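Local coordinates for regulatory protein SdiA (Escherichia coli, PDB 4LGW), which activates transcription of the ftsQAZ cell-division genes and of ydiV, binding acyl-homoserine-lactone-type autoinducers from other bacteria through its N-terminal domain, at residues A[61-66]-A[113-118]; A[48-53]-A[235-240]. One frame throughout, in Å; residues are numbered along the deposited sequence.

Contact 1: residues A[61-66]-A[113-118]; sequences TNYPEA and HGLRRG
L115 lays its CD2 methyl over one face of the Y63 ring, a CH-pi contact at the edge of the autoinducer-binding domain, where the loop leaving edge strand 57-61 passes the turn between helix 104-112 and strand 117-124. L115 CD2 stands 4.3 Å from the Y63 centroid, 22° off the normal and displaced toward the rim; of the ring atoms, Y63 CE2 is nearest to it, at 4.0 Å from L115 CD2. The two side chains run nearly perpendicular to each other, and the branch carbon of the leucine takes part too, L115 CG lying 4.1 Å from Y63 CE2. Y63 turns its CG beside its own backbone N and anti to the carbonyl carbon (chi1 -82°); although its CB sets off across the line between the segments, this torsion carries the ring to the leucine. The other branch of L115 is used as well: CD1 lies 4.3 Å from CD of P64, so the forked side chain engages two consecutive residues, one aromatic and one a saturated ring. P64 is the N-cap residue of helix 65-73, and the contact thus joins the start of one helix to the end of another. That second end is a Schellman motif, with G114 at C-prime: L115 N bonds to the carbonyl O of A110 and G114 N to that of R111, and the positive phi of G114 reverses the chain toward the strand. W67 adds to the cluster, meeting the Y63 ring edge-to-face and touching L115. H113 has its ND1 bonded to the carbonyl O of A109, while CD2 of its imidazole comes obliquely to 4.2 Å from the carbonyl carbon C of A66.

Contact 2: residues A[48-53]-A[235-240]; sequences HPVPFT and AATGLI
With CG beside its backbone N and anti to the carbonyl carbon (chi1 -67°), F52 brings the end of its ring, CE1 and CZ, up to A236 CB, and T237 sets CG2 anti to its own carbonyl carbon (chi1 63° for OG1), directing that methyl to P49. The contact joins the loop between strands 41-47 and 57-61 of the autoinducer-binding domain to the end of helix 227-236 in the LuxR-type helix-turn-helix domain, an apolar interface between the two domains of one chain. A236 points its CB at the loop, 3.6 Å from F52 CZ, approaching the ring obliquely. V50 fills in beside them: its CG1 rests over one face of the F52 ring, displaced toward the rim, and V50 CG2 comes to 4.3 Å from T237 CG2. The hydroxyl of T237 turns back to helix 227-236, where OG1 is bonded to the carbonyl O of Y233, leaving the methyl for the interface. Y233 also sets its ring nearly perpendicular to that of F52, while A192 of the second subunit packs on F52. At the other end of the patch, the P49 ring crosses the threonine side chain at about a right angle, with P49 CG 4.0 Å from T237 CG2.

In the fold
Two levels of organisation appear in one chain. Contact 1 is internal to the autoinducer-binding domain, whereas contact 2 ties that domain to the DNA-binding one, with 181 residues between its segments, and contact 1 falls within that span. Their centres are about 31 Å apart, on opposite sides of the chain's centre, and the nearest atoms about 13 Å, so they do not touch. The antiparallel sheet connects them: 48-53 follows strand 41-47, which pairs with strand 57-61, the strand leading into 61-66. A bound glycerol, probably from crystallisation, lies about 4 Å from the Y63 side chain. Contact 1 lies at the surface; contact 2 is buried, beside the second subunit.

Contact 1: residues A[61-66]-A[113-118]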
ATOM      1  N   THR A  61      14.047  12.600 -13.028  1.00 54.79           N
ATOM      2  CA  THR A  61      13.715  14.013 -12.899  1.00 52.69           C
ATOM      3  C   THR A  61      14.309  14.800 -14.057  1.00 53.02           C
ATOM      4  O   THR A  61      15.271  14.358 -14.695  1.00 53.08           O
ATOM      5  CB  THR A  61      14.271  14.591 -11.587  1.00 51.95           C
ATOM      6  OG1 THR A  61      13.804  15.927 -11.416  1.00 49.48           O
ATOM      7  CG2 THR A  61      15.787  14.576 -11.581  1.00 49.85           C
ATOM      8  N   ASN A  62      13.740  15.972 -14.330  1.00 52.63           N
ATOM      9  CA  ASN A  62      14.403  16.910 -15.211  1.00 51.87           C
ATOM     10  C   ASN A  62      14.892  18.147 -14.464  1.00 51.90           C
ATOM     11  O   ASN A  62      15.043  19.213 -15.051  1.00 51.87           O
ATOM     12  CB  ASN A  62      13.509  17.259 -16.392  1.00 51.53           C
ATOM     13  CG  ASN A  62      12.319  18.101 -16.020  1.00 51.68           C
ATOM     14  OD1 ASN A  62      11.476  18.357 -16.867  1.00 53.47           O
ATOM     15  ND2 ASN A  62      12.237  18.550 -14.780  1.00 52.99           N
ATOM     16  N   TYR A  63      15.115  18.009 -13.162  1.00 51.93           N
ATOM     17  CA  TYR A  63      15.701  19.077 -12.378  1.00 52.59           C
ATOM     18  C   TYR A  63      17.027  19.457 -13.023  1.00 53.51           C
ATOM     19  O   TYR A  63      17.653  18.623 -13.697  1.00 53.40           O
ATOM     20  CB  TYR A  63      15.977  18.630 -10.941  1.00 52.29           C
ATOM     21  CG  TYR A  63      14.798  18.670  -9.989  1.00 51.90           C
ATOM     22  CD1 TYR A  63      14.673  17.714  -8.972  1.00 51.33           C
ATOM     23  CD2 TYR A  63      13.809  19.655 -10.093  1.00 51.57           C
ATOM     24  CE1 TYR A  63      13.605  17.734  -8.080  1.00 50.89           C
ATOM     25  CE2 TYR A  63      12.733  19.685  -9.206  1.00 52.05           C
ATOM     26  CZ  TYR A  63      12.642  18.716  -8.203  1.00 51.96           C
ATOM     27  OH  TYR A  63      11.593  18.732  -7.328  1.00 52.35           O
ATOM     28  N   PRO A  64      17.466  20.715 -12.826  1.00 54.17           N
ATOM     29  CA  PRO A  64      18.798  21.049 -13.300  1.00 54.59           C
ATOM     30  C   PRO A  64      19.767  19.986 -12.805  1.00 55.38           C
ATOM     31  O   PRO A  64      19.767  19.630 -11.627  1.00 55.33           O
ATOM     32  CB  PRO A  64      19.076  22.396 -12.622  1.00 54.79           C
ATOM     33  CG  PRO A  64      17.712  23.018 -12.449  1.00 54.25           C
ATOM     34  CD  PRO A  64      16.793  21.860 -12.175  1.00 54.09           C
ATOM     35  N   GLU A  65      20.573  19.459 -13.710  1.00 56.47           N
ATOM     36  CA  GLU A  65      21.510  18.403 -13.361  1.00 57.28           C
ATOM     37  C   GLU A  65      22.468  18.808 -12.222  1.00 56.69           C
ATOM     38  O   GLU A  65      22.804  17.984 -11.352  1.00 57.40           O
ATOM     39  CB  GLU A  65      22.247  17.955 -14.619  1.00 57.78           C
ATOM     40  CG  GLU A  65      23.421  17.032 -14.384  1.00 62.16           C
ATOM     41  CD  GLU A  65      24.382  17.052 -15.555  1.00 66.65           C
ATOM     42  OE1 GLU A  65      24.008  16.541 -16.648  1.00 68.00           O
ATOM     43  OE2 GLU A  65      25.498  17.600 -15.373  1.00 68.10           O
ATOM     44  N   ALA A  66      22.871  20.078 -12.201  1.00 55.77           N
ATOM     45  CA  ALA A  66      23.683  20.609 -11.102  1.00 54.88           C
ATOM     46  C   ALA A  66      22.985  20.493  -9.761  1.00 54.38           C
ATOM     47  O   ALA A  66      23.639  20.221  -8.761  1.00 54.78           O
ATOM     48  CB  ALA A  66      24.067  22.054 -11.353  1.00 54.85           C
ATOM     49  N   HIS A 113      19.213  27.173  -6.622  1.00 55.21           N
ATOM     50  CA  HIS A 113      19.239  26.523  -7.907  1.00 54.42           C
ATOM     51  C   HIS A 113      17.952  26.809  -8.641  1.00 54.95           C
ATOM     52  O   HIS A 113      17.683  26.234  -9.701  1.00 54.93           O
ATOM     53  CB  HIS A 113      19.440  25.032  -7.743  1.00 53.72           C
ATOM     54  CG  HIS A 113      20.790  24.666  -7.233  1.00 52.65           C
ATOM     55  ND1 HIS A 113      21.239  25.042  -5.984  1.00 52.03           N
ATOM     56  CD2 HIS A 113      21.794  23.953  -7.800  1.00 51.66           C
ATOM     57  CE1 HIS A 113      22.466  24.576  -5.804  1.00 51.32           C
ATOM     58  NE2 HIS A 113      22.825  23.913  -6.890  1.00 52.03           N
ATOM     59  N   GLY A 114      17.142  27.686  -8.062  1.00 55.40           N
ATOM     60  CA  GLY A 114      15.946  28.169  -8.733  1.00 56.50           C
ATOM     61  C   GLY A 114      14.675  27.347  -8.600  1.00 57.13           C
ATOM     62  O   GLY A 114      13.758  27.505  -9.396  1.00 57.82           O
ATOM     63  N   LEU A 115      14.599  26.477  -7.600  1.00 57.86           N
ATOM     64  CA  LEU A 115      13.338  25.801  -7.278  1.00 58.12           C
ATOM     65  C   LEU A 115      12.613  26.678  -6.271  1.00 58.75           C
ATOM     66  O   LEU A 115      12.887  26.586  -5.074  1.00 59.33           O
ATOM     67  CB  LEU A 115      13.606  24.419  -6.683  1.00 57.51           C
ATOM     68  CG  LEU A 115      14.011  23.263  -7.597  1.00 57.04           C
ATOM     69  CD1 LEU A 115      14.970  23.646  -8.692  1.00 56.95           C
ATOM     70  CD2 LEU A 115      14.629  22.186  -6.766  1.00 57.09           C
ATOM     71  N   ARG A 116      11.715  27.541  -6.744  1.00 59.36           N
ATOM     72  CA  ARG A 116      11.064  28.520  -5.866  1.00 60.28           C
ATOM     73  C   ARG A 116       9.759  28.037  -5.260  1.00 59.90           C
ATOM     74  O   ARG A 116       9.484  28.302  -4.089  1.00 60.49           O
ATOM     75  CB  ARG A 116      10.789  29.844  -6.593  1.00 61.08           C
ATOM     76  CG  ARG A 116      11.924  30.829  -6.552  1.00 64.25           C
ATOM     77  CD  ARG A 116      11.429  32.229  -6.143  1.00 69.41           C
ATOM     78  NE  ARG A 116      12.400  32.959  -5.308  1.00 72.70           N
ATOM     79  CZ  ARG A 116      13.690  32.633  -5.129  1.00 73.25           C
ATOM     80  NH1 ARG A 116      14.239  31.574  -5.731  1.00 74.17           N
ATOM     81  NH2 ARG A 116      14.448  33.382  -4.340  1.00 73.19           N
ATOM     82  N   ARG A 117       8.932  27.388  -6.069  1.00 59.04           N
ATOM     83  CA  ARG A 117       7.648  26.903  -5.605  1.00 58.48           C
ATOM     84  C   ARG A 117       7.546  25.453  -6.003  1.00 57.48           C
ATOM     85  O   ARG A 117       8.180  25.008  -6.966  1.00 57.27           O
ATOM     86  CB  ARG A 117       6.493  27.694  -6.216  1.00 58.72           C
ATOM     87  CG  ARG A 117       6.434  29.156  -5.792  1.00 61.91           C
ATOM     88  CD  ARG A 117       6.295  29.336  -4.262  1.00 66.88           C
ATOM     89  NE  ARG A 117       6.074  30.737  -3.891  1.00 68.74           N
ATOM     90  CZ  ARG A 117       7.024  31.585  -3.487  1.00 71.10           C
ATOM     91  NH1 ARG A 117       8.300  31.214  -3.376  1.00 71.68           N
ATOM     92  NH2 ARG A 117       6.691  32.828  -3.191  1.00 72.08           N
ATOM     93  N   GLY A 118       6.744  24.708  -5.263  1.00 56.20           N
ATOM     94  CA  GLY A 118       6.657  23.306  -5.520  1.00 54.18           C
ATOM     95  C   GLY A 118       5.531  22.628  -4.805  1.00 53.13           C
ATOM     96  O   GLY A 118       4.810  23.230  -3.998  1.00 53.26           O
TER

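Contact 2: residues A[48-53]-A[235-240]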
ATOM      1  N   HIS A  48      12.199   2.476  -1.934  1.00 47.48           N
ATOM      2  CA  HIS A  48      11.892   1.059  -1.846  1.00 47.91           C
ATOM      3  C   HIS A  48      11.753   0.599  -0.401  1.00 47.62           C
ATOM      4  O   HIS A  48      12.323   1.208   0.485  1.00 47.55           O
ATOM      5  CB  HIS A  48      12.968   0.261  -2.565  1.00 48.49           C
ATOM      6  CG  HIS A  48      12.884   0.357  -4.054  1.00 49.89           C
ATOM      7  ND1 HIS A  48      12.987   1.556  -4.728  1.00 51.04           N
ATOM      8  CD2 HIS A  48      12.688  -0.590  -5.000  1.00 50.59           C
ATOM      9  CE1 HIS A  48      12.853   1.341  -6.025  1.00 49.77           C
ATOM     10  NE2 HIS A  48      12.676   0.048  -6.217  1.00 49.39           N
ATOM     11  N   PRO A  49      10.992  -0.482  -0.155  1.00 47.67           N
ATOM     12  CA  PRO A  49      10.956  -1.021   1.207  1.00 47.31           C
ATOM     13  C   PRO A  49      12.238  -1.769   1.568  1.00 47.35           C
ATOM     14  O   PRO A  49      12.503  -1.963   2.753  1.00 47.55           O
ATOM     15  CB  PRO A  49       9.785  -1.990   1.176  1.00 46.69           C
ATOM     16  CG  PRO A  49       9.758  -2.462  -0.262  1.00 47.84           C
ATOM     17  CD  PRO A  49      10.161  -1.271  -1.089  1.00 47.62           C
ATOM     18  N   VAL A  50      13.024  -2.184   0.569  1.00 47.45           N
ATOM     19  CA  VAL A  50      14.286  -2.890   0.828  1.00 47.50           C
ATOM     20  C   VAL A  50      15.436  -2.309   0.028  1.00 48.29           C
ATOM     21  O   VAL A  50      15.200  -1.700  -1.019  1.00 49.30           O
ATOM     22  CB  VAL A  50      14.182  -4.378   0.488  1.00 47.09           C
ATOM     23  CG1 VAL A  50      13.314  -5.074   1.500  1.00 46.15           C
ATOM     24  CG2 VAL A  50      13.635  -4.559  -0.899  1.00 46.16           C
ATOM     25  N   PRO A  51      16.689  -2.508   0.490  1.00 48.67           N
ATOM     26  CA  PRO A  51      17.146  -3.105   1.764  1.00 49.00           C
ATOM     27  C   PRO A  51      16.584  -2.371   2.974  1.00 49.41           C
ATOM     28  O   PRO A  51      16.424  -1.162   2.939  1.00 49.53           O
ATOM     29  CB  PRO A  51      18.671  -2.923   1.709  1.00 48.62           C
ATOM     30  CG  PRO A  51      18.974  -2.875   0.258  1.00 47.99           C
ATOM     31  CD  PRO A  51      17.830  -2.154  -0.376  1.00 48.14           C
ATOM     32  N   PHE A  52      16.298  -3.105   4.043  1.00 50.05           N
ATOM     33  CA  PHE A  52      15.666  -2.535   5.232  1.00 50.62           C
ATOM     34  C   PHE A  52      16.549  -1.490   5.889  1.00 52.07           C
ATOM     35  O   PHE A  52      16.095  -0.590   6.608  1.00 52.60           O
ATOM     36  CB  PHE A  52      15.360  -3.648   6.221  1.00 49.23           C
ATOM     37  CG  PHE A  52      14.305  -4.595   5.742  1.00 47.73           C
ATOM     38  CD1 PHE A  52      12.967  -4.231   5.765  1.00 45.88           C
ATOM     39  CD2 PHE A  52      14.645  -5.842   5.259  1.00 45.78           C
ATOM     40  CE1 PHE A  52      12.005  -5.087   5.319  1.00 45.11           C
ATOM     41  CE2 PHE A  52      13.688  -6.708   4.818  1.00 44.51           C
ATOM     42  CZ  PHE A  52      12.367  -6.336   4.842  1.00 46.16           C
ATOM     43  N   THR A  53      17.826  -1.602   5.588  1.00 53.45           N
ATOM     44  CA  THR A  53      18.844  -1.022   6.407  1.00 54.64           C
ATOM     45  C   THR A  53      19.366   0.214   5.673  1.00 55.80           C
ATOM     46  O   THR A  53      19.890   1.150   6.278  1.00 55.99           O
ATOM     47  CB  THR A  53      19.873  -2.126   6.707  1.00 54.42           C
ATOM     48  OG1 THR A  53      20.552  -1.841   7.926  1.00 55.65           O
ATOM     49  CG2 THR A  53      20.847  -2.362   5.560  1.00 54.38           C
ATOM     50  N   ALA A 235       8.077 -10.858   2.597  1.00 39.59           N
ATOM     51  CA  ALA A 235       6.980 -10.360   3.420  1.00 39.86           C
ATOM     52  C   ALA A 235       6.814  -8.891   3.153  1.00 40.78           C
ATOM     53  O   ALA A 235       5.687  -8.415   3.017  1.00 40.48           O
ATOM     54  CB  ALA A 235       7.228 -10.603   4.892  1.00 39.36           C
ATOM     55  N   ALA A 236       7.940  -8.182   3.040  1.00 41.81           N
ATOM     56  CA  ALA A 236       7.914  -6.727   2.863  1.00 42.93           C
ATOM     57  C   ALA A 236       7.394  -6.320   1.496  1.00 44.08           C
ATOM     58  O   ALA A 236       6.731  -5.281   1.379  1.00 44.48           O
ATOM     59  CB  ALA A 236       9.264  -6.116   3.106  1.00 42.29           C
ATOM     60  N   THR A 237       7.654  -7.132   0.469  1.00 45.00           N
ATOM     61  CA  THR A 237       7.317  -6.696  -0.883  1.00 46.41           C
ATOM     62  C   THR A 237       6.030  -7.285  -1.409  1.00 47.71           C
ATOM     63  O   THR A 237       5.706  -7.095  -2.573  1.00 47.95           O
ATOM     64  CB  THR A 237       8.437  -6.970  -1.889  1.00 46.05           C
ATOM     65  OG1 THR A 237       8.652  -8.379  -1.979  1.00 48.39           O
ATOM     66  CG2 THR A 237       9.724  -6.287  -1.482  1.00 45.30           C
ATOM     67  N   GLY A 238       5.296  -7.994  -0.556  1.00 49.67           N
ATOM     68  CA  GLY A 238       4.075  -8.665  -0.959  1.00 51.63           C
ATOM     69  C   GLY A 238       4.275 -10.014  -1.629  1.00 53.94           C
ATOM     70  O   GLY A 238       3.310 -10.757  -1.821  1.00 54.95           O
ATOM     71  N   LEU A 239       5.504 -10.379  -1.975  1.00 55.42           N
ATOM     72  CA  LEU A 239       5.688 -11.626  -2.722  1.00 57.64           C
ATOM     73  C   LEU A 239       5.375 -12.907  -1.943  1.00 58.77           C
ATOM     74  O   LEU A 239       5.262 -13.958  -2.548  1.00 59.95           O
ATOM     75  CB  LEU A 239       7.059 -11.698  -3.435  1.00 57.58           C
ATOM     76  CG  LEU A 239       7.246 -10.539  -4.439  1.00 58.73           C
ATOM     77  CD1 LEU A 239       8.662 -10.421  -5.018  1.00 59.57           C
ATOM     78  CD2 LEU A 239       6.184 -10.542  -5.564  1.00 58.14           C
ATOM     79  N   ILE A 240       5.183 -12.822  -0.630  1.00 60.11           N
ATOM     80  CA  ILE A 240       5.019 -14.031   0.193  1.00 61.26           C
ATOM     81  C   ILE A 240       3.612 -14.634   0.226  1.00 62.61           C
ATOM     82  O   ILE A 240       3.460 -15.838   0.446  1.00 62.29           O
ATOM     83  CB  ILE A 240       5.535 -13.835   1.638  1.00 60.86           C
ATOM     84  CG1 ILE A 240       5.945 -15.177   2.242  1.00 59.68           C
ATOM     85  CG2 ILE A 240       4.501 -13.129   2.492  1.00 60.93           C
ATOM     86  CD1 ILE A 240       6.495 -15.079   3.619  1.00 57.49           C
TER